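Long-range contacts in alpha-galactosidase 1 (Saccharomyces cerevisiae, PDB 3LRM), which catalyses the hydrolysis of terminal, non-reducing alpha-D-galactose residues from alpha-D-galactosides such as galactose oligosaccharides and galactomannans: residues Val44-Leu49 with Lys91-Met96; Leu71-Ser76 with Thr120-Pro125; Leu146-Cys151 with Val181-Cys186. The protein carries 2 engineered substitutions. All coordinates share one frame; numbering follows the deposited sequence.

Overall arrangement
From the N terminus, Val44-Leu49 opens helix 46-58 of the catalytic TIM barrel, and interaction 1 closes a loop of 41 residues by bringing Lys91-Met96 against that helix start. Leu71-Ser76, after strand 68-70, falls inside this loop but pairs in interaction 2 with Thr120-Pro125 beyond it, so the two contacts cross rather than nest. They touch: Lys91 NZ lies 2.9 Å from Cys74 O. Interaction 3 follows in series and joins neighbouring barrel strands 145-149 and 182-185. The Cys121-Cys151 disulfide and the Asp72-Lys147 salt bridge bind it to interaction 2, and both contacts reach the galactose. Interaction 1 stays about 11 Å from interaction 3 at the nearest atoms.

Interaction 1. Residues Val44-Leu49 with Lys91-Met96; sequences VSEQLL and KFPNGM
Glu46 and Asn94 meet with their side chains at about a right angle, and the carboxylate and amide planes are turned 26° apart. Asn94 ND2 donates to Glu46 OE2 over 3.3 Å, meeting the syn lone pair of that oxygen, which itself sits somewhat out of the Asn94 amide plane; the length and an N-H...O angle of 142° describe a modest bond. Glu46 can span the gap because CG is anti to its backbone N (chi1 179°) and the chain runs on extended. Its other oxygen, OE1, accepts from a water at 2.7 Å, which also accepts from Asn94 N and donates to Gly95 O, so both carboxylate oxygens are tied to the loop at Asn94 and Gly95, one directly and the other through water.

Behind this polar pair the backbones join directly: Glu46 N donates to Lys91 O at 2.8 Å. The bond uses an amide of the first helical turn, while Ser45, the N-cap, accepts from Leu48 N through OG at 3.0 Å.

The Phe92 ring approaches the helix start obliquely. Its CE2 comes to 3.6 Å from Ser45 C, and CZ meets Val44 CG2, whereas Met96 CE lies over one ring face. The aliphatic part of Lys91 crosses Val44 at a slant, with CG 3.4 Å from Val44 O and CD 3.9 Å from Val44 CG2; the extended chain carries NZ past this contact to the carbonyl of Cys74.

The contact thus packs the start of helix 46-58 against the loop between strand 85-87 and helix 96-105. Glu46 and Leu49 also touch Val99 of helix 96-105, while Leu49 and Met96 both rest on Phe110 of strand 109-115.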
loop_
_atom_site.group_PDB
_atom_site.type_symbol
_atom_site.label_atom_id
_atom_site.label_comp_id
_atom_site.label_asym_id
_atom_site.label_seq_id
_atom_site.Cartn_x
_atom_site.Cartn_y
_atom_site.Cartn_z
ATOM N N VAL A 44 7.316 5.462 -39.113
ATOM C CA VAL A 44 8.781 5.381 -39.167
ATOM C C VAL A 44 9.269 4.769 -40.495
ATOM O O VAL A 44 8.482 4.169 -41.234
ATOM C CB VAL A 44 9.370 4.556 -37.981
ATOM C CG1 VAL A 44 8.980 5.159 -36.636
ATOM C CG2 VAL A 44 8.953 3.093 -38.062
ATOM N N SER A 45 10.566 4.925 -40.778
ATOM C CA SER A 45 11.197 4.418 -42.010
ATOM C C SER A 45 12.722 4.522 -41.944
ATOM O O SER A 45 13.276 5.205 -41.079
ATOM C CB SER A 45 10.697 5.190 -43.237
ATOM O OG SER A 45 10.915 6.583 -43.077
ATOM N N GLU A 46 13.392 3.849 -42.871
ATOM C CA GLU A 46 14.835 3.981 -43.022
ATOM C C GLU A 46 15.219 5.419 -43.379
ATOM O O GLU A 46 16.222 5.944 -42.881
ATOM C CB GLU A 46 15.353 3.010 -44.083
ATOM C CG GLU A 46 16.855 3.097 -44.333
ATOM C CD GLU A 46 17.322 2.145 -45.410
ATOM O OE1 GLU A 46 17.176 0.916 -45.220
ATOM O OE2 GLU A 46 17.841 2.624 -46.441
ATOM N N GLN A 47 14.413 6.049 -44.232
ATOM C CA GLN A 47 14.673 7.420 -44.678
ATOM C C GLN A 47 14.507 8.427 -43.543
ATOM O O GLN A 47 15.378 9.277 -43.343
ATOM C CB GLN A 47 13.780 7.796 -45.871
ATOM C CG GLN A 47 14.281 8.996 -46.695
ATOM C CD GLN A 47 15.619 8.731 -47.390
ATOM O OE1 GLN A 47 15.859 7.641 -47.924
ATOM N NE2 GLN A 47 16.493 9.738 -47.387
ATOM N N LEU A 48 13.398 8.331 -42.807
ATOM C CA LEU A 48 13.172 9.207 -41.657
ATOM C C LEU A 48 14.359 9.135 -40.707
ATOM O O LEU A 48 14.879 10.169 -40.274
ATOM C CB LEU A 48 11.875 8.855 -40.905
ATOM C CG LEU A 48 11.594 9.552 -39.552
ATOM C CD1 LEU A 48 11.237 11.034 -39.719
ATOM C CD2 LEU A 48 10.499 8.839 -38.748
ATOM N N LEU A 49 14.793 7.915 -40.405
ATOM C CA LEU A 49 15.855 7.697 -39.438
ATOM C C LEU A 49 17.169 8.302 -39.924
ATOM O O LEU A 49 17.820 9.054 -39.193
ATOM C CB LEU A 49 16.018 6.199 -39.172
ATOM C CG LEU A 49 16.223 5.739 -37.731
ATOM C CD1 LEU A 49 14.986 6.032 -36.902
ATOM C CD2 LEU A 49 16.524 4.256 -37.705
ATOM N N LYS A 91 9.170 -0.424 -44.383
ATOM C CA LYS A 91 9.801 0.653 -43.632
ATOM C C LYS A 91 11.317 0.508 -43.675
ATOM O O LYS A 91 12.043 1.507 -43.726
ATOM C CB LYS A 91 9.313 0.643 -42.184
ATOM C CG LYS A 91 7.833 0.932 -42.029
ATOM C CD LYS A 91 7.354 0.643 -40.617
ATOM C CE LYS A 91 5.895 1.043 -40.438
ATOM N NZ LYS A 91 5.425 0.861 -39.034
ATOM N N PHE A 92 11.787 -0.736 -43.659
ATOM C CA PHE A 92 13.220 -1.008 -43.663
ATOM C C PHE A 92 13.572 -2.056 -44.717
ATOM O O PHE A 92 13.672 -3.245 -44.402
ATOM C CB PHE A 92 13.695 -1.409 -42.262
ATOM C CG PHE A 92 13.305 -0.424 -41.197
ATOM C CD1 PHE A 92 12.175 -0.638 -40.412
ATOM C CD2 PHE A 92 14.044 0.740 -41.003
ATOM C CE1 PHE A 92 11.801 0.276 -39.444
ATOM C CE2 PHE A 92 13.673 1.665 -40.038
ATOM C CZ PHE A 92 12.550 1.430 -39.257
ATOM N N PRO A 93 13.760 -1.608 -45.976
ATOM C CA PRO A 93 13.996 -2.525 -47.099
ATOM C C PRO A 93 15.422 -3.067 -47.213
ATOM O O PRO A 93 15.662 -3.962 -48.018
ATOM C CB PRO A 93 13.621 -1.688 -48.332
ATOM C CG PRO A 93 13.729 -0.269 -47.906
ATOM C CD PRO A 93 13.700 -0.198 -46.407
ATOM N N ASN A 94 16.351 -2.543 -46.420
ATOM C CA ASN A 94 17.730 -3.027 -46.442
ATOM C C ASN A 94 18.109 -3.809 -45.192
ATOM O O ASN A 94 19.237 -4.297 -45.078
ATOM C CB ASN A 94 18.695 -1.864 -46.641
ATOM C CG ASN A 94 18.697 -1.335 -48.066
ATOM O OD1 ASN A 94 18.664 -2.102 -49.036
ATOM N ND2 ASN A 94 18.754 -0.014 -48.199
ATOM N N GLY A 95 17.158 -3.935 -44.266
ATOM C CA GLY A 95 17.416 -4.539 -42.959
ATOM C C GLY A 95 17.911 -3.511 -41.950
ATOM O O GLY A 95 18.099 -2.338 -42.284
ATOM N N MET A 96 18.132 -3.952 -40.714
ATOM C CA MET A 96 18.519 -3.045 -39.632
ATOM C C MET A 96 20.015 -2.757 -39.597
ATOM O O MET A 96 20.420 -1.607 -39.427
ATOM C CB MET A 96 18.045 -3.561 -38.269
ATOM C CG MET A 96 16.546 -3.781 -38.152
ATOM S SD MET A 96 15.539 -2.496 -38.913
ATOM C CE MET A 96 16.024 -1.038 -37.994
HETATM O O HOH W 1 16.466 -1.310 -43.947
#

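Interaction 2. Residues Leu71-Ser76 with Thr120-Pro125; sequences LDDCWS and TCAGYP. With GLA (alpha-D-galactopyranose), chain K; FRU (beta-D-fructofuranose), chain B; GLC (alpha-D-glucopyranose), chain C.
Asp73 OD1 is gripped by two donors, Thr120 OG1 at 2.7 Å on its syn lone pair and Cys74 N at 2.7 Å on the anti side, out of the carboxylate plane. Here two loops of the TIM barrel, following strands 68-70 and 109-115, meet beside the sugar pocket. The second carboxylate oxygen, OD2, accepts from Ala122 N at 2.9 Å, within the type I beta turn from Thr120 to Gly123. Thr120 OG1 also receives Tyr124 N, a bond that ties the donor hydroxyl to its own loop. With both oxygens held, the rotation of the Asp73 carboxylate is fixed, and OD2 still takes a weak bond from O6 of the galactose.

Its neighbour Asp72 accepts from galactose O4 through OD2 at 2.8 Å, and OD1 forms a salt bridge with Lys147. Cys121, disulfide-bonded to Cys151, sets SG 3.3 Å from galactose O5.

Further along, Cys74, whose disulfide partner is Cys42, presents its backbone to Tyr124 in a CH-pi contact: CA stands 3.6 Å from the ring centroid and 14° off the normal. At the ring edge, Ser76 O lies 3.2 Å from Tyr124 CD2.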
loop_
_atom_site.group_PDB
_atom_site.type_symbol
_atom_site.label_atom_id
_atom_site.label_comp_id
_atom_site.label_asym_id
_atom_site.label_seq_id
_atom_site.Cartn_x
_atom_site.Cartn_y
_atom_site.Cartn_z
ATOM N N LEU A 71 15.620 3.974 -32.449
ATOM C CA LEU A 71 14.415 3.569 -33.154
ATOM C C LEU A 71 13.464 2.926 -32.155
ATOM O O LEU A 71 13.840 2.008 -31.426
ATOM C CB LEU A 71 14.739 2.594 -34.289
ATOM C CG LEU A 71 13.558 1.988 -35.049
ATOM C CD1 LEU A 71 12.830 3.027 -35.889
ATOM C CD2 LEU A 71 14.042 0.853 -35.912
ATOM N N ASP A 72 12.230 3.417 -32.136
ATOM C CA ASP A 72 11.246 2.989 -31.162
ATOM C C ASP A 72 10.369 1.830 -31.666
ATOM O O ASP A 72 10.861 0.919 -32.324
ATOM C CB ASP A 72 10.402 4.184 -30.729
ATOM C CG ASP A 72 9.912 4.056 -29.313
ATOM O OD1 ASP A 72 10.686 4.365 -28.383
ATOM O OD2 ASP A 72 8.750 3.642 -29.139
ATOM N N ASP A 73 9.080 1.870 -31.345
ATOM C CA ASP A 73 8.152 0.781 -31.656
ATOM C C ASP A 73 7.731 0.779 -33.129
ATOM O O ASP A 73 8.064 1.694 -33.883
ATOM C CB ASP A 73 6.912 0.880 -30.752
ATOM C CG ASP A 73 6.289 -0.471 -30.449
ATOM O OD1 ASP A 73 6.641 -1.461 -31.112
ATOM O OD2 ASP A 73 5.442 -0.547 -29.537
ATOM N N CYS A 74 6.993 -0.262 -33.515
ATOM C CA CYS A 74 6.375 -0.394 -34.840
ATOM C C CYS A 74 7.415 -0.511 -35.963
ATOM O O CYS A 74 7.304 0.152 -36.997
ATOM C CB CYS A 74 5.371 0.751 -35.113
ATOM S SG CYS A 74 4.732 1.600 -33.618
ATOM N N TRP A 75 8.422 -1.355 -35.754
ATOM C CA TRP A 75 9.511 -1.511 -36.726
ATOM C C TRP A 75 9.559 -2.903 -37.342
ATOM O O TRP A 75 10.114 -3.084 -38.428
ATOM C CB TRP A 75 10.871 -1.181 -36.101
ATOM C CG TRP A 75 11.276 -2.122 -35.008
ATOM C CD1 TRP A 75 11.095 -1.947 -33.667
ATOM C CD2 TRP A 75 11.920 -3.396 -35.162
ATOM N NE1 TRP A 75 11.594 -3.020 -32.975
ATOM C CE2 TRP A 75 12.102 -3.928 -33.865
ATOM C CE3 TRP A 75 12.366 -4.138 -36.271
ATOM C CZ2 TRP A 75 12.709 -5.172 -33.642
ATOM C CZ3 TRP A 75 12.967 -5.376 -36.050
ATOM C CH2 TRP A 75 13.133 -5.879 -34.743
ATOM N N SER A 76 9.004 -3.884 -36.633
ATOM C CA SER A 76 9.002 -5.269 -37.101
ATOM C C SER A 76 7.709 -5.579 -37.848
ATOM O O SER A 76 6.733 -4.829 -37.748
ATOM C CB SER A 76 9.188 -6.231 -35.929
ATOM O OG SER A 76 8.154 -6.060 -34.977
ATOM N N THR A 120 4.858 -5.700 -27.978
ATOM C CA THR A 120 5.265 -4.339 -27.653
ATOM C C THR A 120 4.008 -3.499 -27.430
ATOM O O THR A 120 2.898 -3.935 -27.732
ATOM C CB THR A 120 6.127 -3.702 -28.761
ATOM O OG1 THR A 120 5.333 -3.498 -29.937
ATOM C CG2 THR A 120 7.324 -4.573 -29.087
ATOM N N CYS A 121 4.193 -2.295 -26.907
ATOM C CA CYS A 121 3.081 -1.425 -26.543
ATOM C C CYS A 121 2.184 -1.068 -27.725
ATOM O O CYS A 121 1.029 -0.675 -27.534
ATOM C CB CYS A 121 3.607 -0.171 -25.841
ATOM S SG CYS A 121 4.591 -0.565 -24.366
ATOM N N ALA A 122 2.711 -1.220 -28.940
ATOM C CA ALA A 122 1.921 -0.999 -30.157
ATOM C C ALA A 122 1.412 -2.295 -30.795
ATOM O O ALA A 122 0.711 -2.258 -31.807
ATOM C CB ALA A 122 2.707 -0.176 -31.168
ATOM N N GLY A 123 1.764 -3.437 -30.214
ATOM C CA GLY A 123 1.186 -4.714 -30.631
ATOM C C GLY A 123 2.044 -5.600 -31.503
ATOM O O GLY A 123 1.541 -6.556 -32.096
ATOM N N TYR A 124 3.337 -5.291 -31.567
ATOM C CA TYR A 124 4.298 -6.039 -32.383
ATOM C C TYR A 124 5.012 -7.093 -31.527
ATOM O O TYR A 124 4.916 -7.050 -30.301
ATOM C CB TYR A 124 5.289 -5.065 -33.036
ATOM C CG TYR A 124 4.621 -4.066 -33.963
ATOM C CD1 TYR A 124 3.877 -2.999 -33.450
ATOM C CD2 TYR A 124 4.720 -4.193 -35.349
ATOM C CE1 TYR A 124 3.251 -2.086 -34.288
ATOM C CE2 TYR A 124 4.100 -3.279 -36.200
ATOM C CZ TYR A 124 3.371 -2.228 -35.662
ATOM O OH TYR A 124 2.746 -1.321 -36.488
ATOM N N PRO A 125 5.720 -8.053 -32.161
ATOM C CA PRO A 125 6.357 -9.131 -31.396
ATOM C C PRO A 125 7.182 -8.629 -30.209
ATOM O O PRO A 125 7.946 -7.671 -30.355
ATOM C CB PRO A 125 7.272 -9.787 -32.427
ATOM C CG PRO A 125 6.585 -9.566 -33.722
ATOM C CD PRO A 125 5.910 -8.230 -33.615
HETATM C C1 GLA K . 5.960 2.693 -23.956
HETATM C C2 GLA K . 7.121 3.617 -23.597
HETATM C C3 GLA K . 7.164 4.799 -24.576
HETATM C C4 GLA K . 7.183 4.310 -26.030
HETATM C C5 GLA K . 6.043 3.307 -26.265
HETATM C C6 GLA K . 6.024 2.738 -27.681
HETATM O O2 GLA K . 6.973 4.063 -22.245
HETATM O O3 GLA K . 8.298 5.635 -24.315
HETATM O O4 GLA K . 8.454 3.709 -26.310
HETATM O O5 GLA K . 6.134 2.243 -25.309
HETATM O O6 GLA K . 4.694 2.367 -28.056
HETATM C C1 FRU B . 0.258 5.676 -26.871
HETATM C C2 FRU B . 0.336 4.160 -26.628
HETATM C C3 FRU B . 1.263 3.508 -27.669
HETATM C C4 FRU B . 0.388 2.638 -28.549
HETATM C C5 FRU B . -1.036 2.934 -28.106
HETATM C C6 FRU B . -1.847 1.647 -27.982
HETATM O O1 FRU B . 1.530 6.291 -26.967
HETATM O O2 FRU B . 0.699 3.959 -25.257
HETATM O O3 FRU B . 2.316 2.744 -27.122
HETATM O O4 FRU B . 0.566 3.000 -29.900
HETATM O O5 FRU B . -0.960 3.634 -26.875
HETATM O O6 FRU B . -2.391 1.470 -26.689
HETATM C C1 GLC C . 0.795 2.624 -24.764
HETATM C C2 GLC C . -0.290 2.254 -23.735
HETATM C C3 GLC C . -0.029 2.901 -22.377
HETATM C C4 GLC C . 1.389 2.581 -21.924
HETATM C C5 GLC C . 2.392 3.042 -22.982
HETATM C C6 GLC C . 3.820 2.705 -22.551
HETATM O O2 GLC C . -1.585 2.587 -24.188
HETATM O O3 GLC C . -0.952 2.418 -21.431
HETATM O O4 GLC C . 1.640 3.219 -20.699
HETATM O O5 GLC C . 2.100 2.418 -24.227
HETATM O O6 GLC C . 4.770 3.106 -23.515
#

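Interaction 3. Residues Leu146-Cys151 with Val181-Cys186; sequences LKYANC and VFYSLC. Engineered in segment 146-151: Ala149 (natural residue Asp). Engineered in segment 181-186: Val181 (natural residue Ile). With GLA (alpha-D-galactopyranose), chain K.
Lys147 is fully extended, every side-chain torsion anti from chi1 (177°) onward, and Cys186 of the adjoining segment likewise has SG anti to its backbone N (chi1 -175°); together these torsions bring Lys147 CE and Cys186 SG to 3.9 Å. They also carry NZ from the strand to the galactose and place the sulfur 3.5 Å from galactose O2.

The backbones beneath them form a parallel pair of strands, 146-149 and 182-185, whose axes approach to 4.8 Å at an angle of 25°. Leu146 N donates to Phe182 O, Ser184 N to Leu146 O, and Tyr148 N to Ser184 O, each at 2.8 Å and nearly straight at the acceptor. In the last bond, Cys186 N to Tyr148 O, the donor sits above the carbonyl plane, off the lone pairs. Helix 160-176 connects the strands in a beta-alpha-beta crossover of the TIM barrel.

On the face opposite Lys147, Leu146 and Tyr183 run alongside each other, with Leu146 CD2 against Tyr183 CE1. Tyr148 and Tyr183 are set obliquely, with Tyr148 CD2 in the plane of the Tyr183 ring at its edge. Tyr183 CE1 packs 3.7 Å from Tyr148 CB, while its hydroxyl bonds to Tyr167 O of the crossover helix.

Ala149 replaces the natural nucleophile Asp by engineering, and its methyl lies near Cys186 CB. NZ of Lys147 donates to galactose O3 at 2.9 Å and O4 at 2.8 Å. Two adjacent hydroxyls are therefore read by one ammonium group, whose charge is probably balanced by Asp72 in a pocket where the sugar is held but the nucleophilic carboxylate is missing.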
loop_
_atom_site.group_PDB
_atom_site.type_symbol
_atom_site.label_atom_id
_atom_site.label_comp_id
_atom_site.label_asym_id
_atom_site.label_seq_id
_atom_site.Cartn_x
_atom_site.Cartn_y
_atom_site.Cartn_z
ATOM N N LEU A 146 19.618 -0.787 -26.273
ATOM C CA LEU A 146 18.279 -1.374 -26.252
ATOM C C LEU A 146 17.352 -0.701 -25.240
ATOM O O LEU A 146 17.624 -0.699 -24.035
ATOM C CB LEU A 146 18.342 -2.891 -26.007
ATOM C CG LEU A 146 17.001 -3.635 -25.926
ATOM C CD1 LEU A 146 16.330 -3.692 -27.292
ATOM C CD2 LEU A 146 17.166 -5.031 -25.351
ATOM N N LYS A 147 16.267 -0.120 -25.749
ATOM C CA LYS A 147 15.183 0.363 -24.904
ATOM C C LYS A 147 14.198 -0.789 -24.712
ATOM O O LYS A 147 13.611 -1.280 -25.682
ATOM C CB LYS A 147 14.500 1.575 -25.540
ATOM C CG LYS A 147 13.299 2.099 -24.766
ATOM C CD LYS A 147 12.650 3.244 -25.503
ATOM C CE LYS A 147 11.393 3.712 -24.805
ATOM N NZ LYS A 147 10.822 4.916 -25.481
ATOM N N TYR A 148 14.024 -1.218 -23.465
ATOM C CA TYR A 148 13.307 -2.461 -23.173
ATOM C C TYR A 148 12.060 -2.224 -22.302
ATOM O O TYR A 148 12.167 -2.031 -21.086
ATOM C CB TYR A 148 14.276 -3.465 -22.536
ATOM C CG TYR A 148 13.866 -4.910 -22.647
ATOM C CD1 TYR A 148 13.393 -5.437 -23.845
ATOM C CD2 TYR A 148 13.967 -5.760 -21.553
ATOM C CE1 TYR A 148 13.020 -6.767 -23.942
ATOM C CE2 TYR A 148 13.598 -7.084 -21.637
ATOM C CZ TYR A 148 13.134 -7.587 -22.832
ATOM O OH TYR A 148 12.767 -8.913 -22.909
ATOM N N ALA A 149 10.889 -2.253 -22.945
ATOM C CA ALA A 149 9.624 -1.795 -22.362
ATOM C C ALA A 149 8.937 -2.816 -21.462
ATOM O O ALA A 149 9.486 -3.882 -21.205
ATOM C CB ALA A 149 8.682 -1.325 -23.452
ATOM N N ASN A 150 7.732 -2.479 -20.998
ATOM C CA ASN A 150 7.030 -3.248 -19.972
ATOM C C ASN A 150 5.601 -3.662 -20.332
ATOM O O ASN A 150 4.826 -4.049 -19.454
ATOM C CB ASN A 150 7.013 -2.455 -18.659
ATOM C CG ASN A 150 6.674 -3.314 -17.453
ATOM O OD1 ASN A 150 7.041 -4.486 -17.391
ATOM N ND2 ASN A 150 5.973 -2.730 -16.488
ATOM N N CYS A 151 5.249 -3.585 -21.612
ATOM C CA CYS A 151 3.892 -3.914 -22.044
ATOM C C CYS A 151 3.661 -5.415 -22.212
ATOM O O CYS A 151 4.549 -6.146 -22.675
ATOM C CB CYS A 151 3.565 -3.201 -23.347
ATOM S SG CYS A 151 3.242 -1.453 -23.134
ATOM N N VAL A 181 26.244 -3.550 -25.279
ATOM C CA VAL A 181 24.931 -2.945 -25.516
ATOM C C VAL A 181 24.487 -2.128 -24.311
ATOM O O VAL A 181 24.427 -2.648 -23.193
ATOM C CB VAL A 181 23.836 -3.998 -25.847
ATOM C CG1 VAL A 181 22.510 -3.313 -26.158
ATOM C CG2 VAL A 181 24.253 -4.869 -27.026
ATOM N N PHE A 182 24.187 -0.853 -24.550
ATOM C CA PHE A 182 23.637 0.029 -23.528
ATOM C C PHE A 182 22.202 -0.408 -23.274
ATOM O O PHE A 182 21.358 -0.348 -24.170
ATOM C CB PHE A 182 23.686 1.488 -23.994
ATOM C CG PHE A 182 23.485 2.495 -22.896
ATOM C CD1 PHE A 182 22.242 2.643 -22.272
ATOM C CD2 PHE A 182 24.536 3.318 -22.494
ATOM C CE1 PHE A 182 22.059 3.592 -21.257
ATOM C CE2 PHE A 182 24.359 4.273 -21.482
ATOM C CZ PHE A 182 23.124 4.408 -20.862
ATOM N N TYR A 183 21.944 -0.863 -22.051
ATOM C CA TYR A 183 20.676 -1.492 -21.708
ATOM C C TYR A 183 19.796 -0.526 -20.929
ATOM O O TYR A 183 20.079 -0.192 -19.777
ATOM C CB TYR A 183 20.939 -2.784 -20.929
ATOM C CG TYR A 183 19.729 -3.643 -20.613
ATOM C CD1 TYR A 183 18.660 -3.756 -21.499
ATOM C CD2 TYR A 183 19.683 -4.384 -19.434
ATOM C CE1 TYR A 183 17.563 -4.562 -21.198
ATOM C CE2 TYR A 183 18.600 -5.192 -19.130
ATOM C CZ TYR A 183 17.547 -5.281 -20.013
ATOM O OH TYR A 183 16.478 -6.083 -19.697
ATOM N N SER A 184 18.728 -0.084 -21.584
ATOM C CA SER A 184 17.826 0.919 -21.054
ATOM C C SER A 184 16.482 0.293 -20.673
ATOM O O SER A 184 15.706 -0.125 -21.543
ATOM C CB SER A 184 17.634 2.021 -22.098
ATOM O OG SER A 184 16.595 2.912 -21.746
ATOM N N LEU A 185 16.222 0.233 -19.370
ATOM C CA LEU A 185 14.966 -0.287 -18.839
ATOM C C LEU A 185 13.827 0.712 -18.992
ATOM O O LEU A 185 14.007 1.914 -18.804
ATOM C CB LEU A 185 15.126 -0.662 -17.367
ATOM C CG LEU A 185 15.438 -2.107 -16.978
ATOM C CD1 LEU A 185 16.366 -2.798 -17.956
ATOM C CD2 LEU A 185 16.017 -2.142 -15.572
ATOM N N CYS A 186 12.652 0.201 -19.337
ATOM C CA CYS A 186 11.477 1.033 -19.523
ATOM C C CYS A 186 10.268 0.378 -18.843
ATOM O O CYS A 186 9.279 0.048 -19.495
ATOM C CB CYS A 186 11.242 1.264 -21.020
ATOM S SG CYS A 186 9.899 2.397 -21.471
HETATM C C1 GLA K . 5.960 2.693 -23.956
HETATM C C2 GLA K . 7.121 3.617 -23.597
HETATM C C3 GLA K . 7.164 4.799 -24.576
HETATM C C4 GLA K . 7.183 4.310 -26.030
HETATM C C5 GLA K . 6.043 3.307 -26.265
HETATM C C6 GLA K . 6.024 2.738 -27.681
HETATM O O2 GLA K . 6.973 4.063 -22.245
HETATM O O3 GLA K . 8.298 5.635 -24.315
HETATM O O4 GLA K . 8.454 3.709 -26.310
HETATM O O5 GLA K . 6.134 2.243 -25.309
HETATM O O6 GLA K . 4.694 2.367 -28.056
#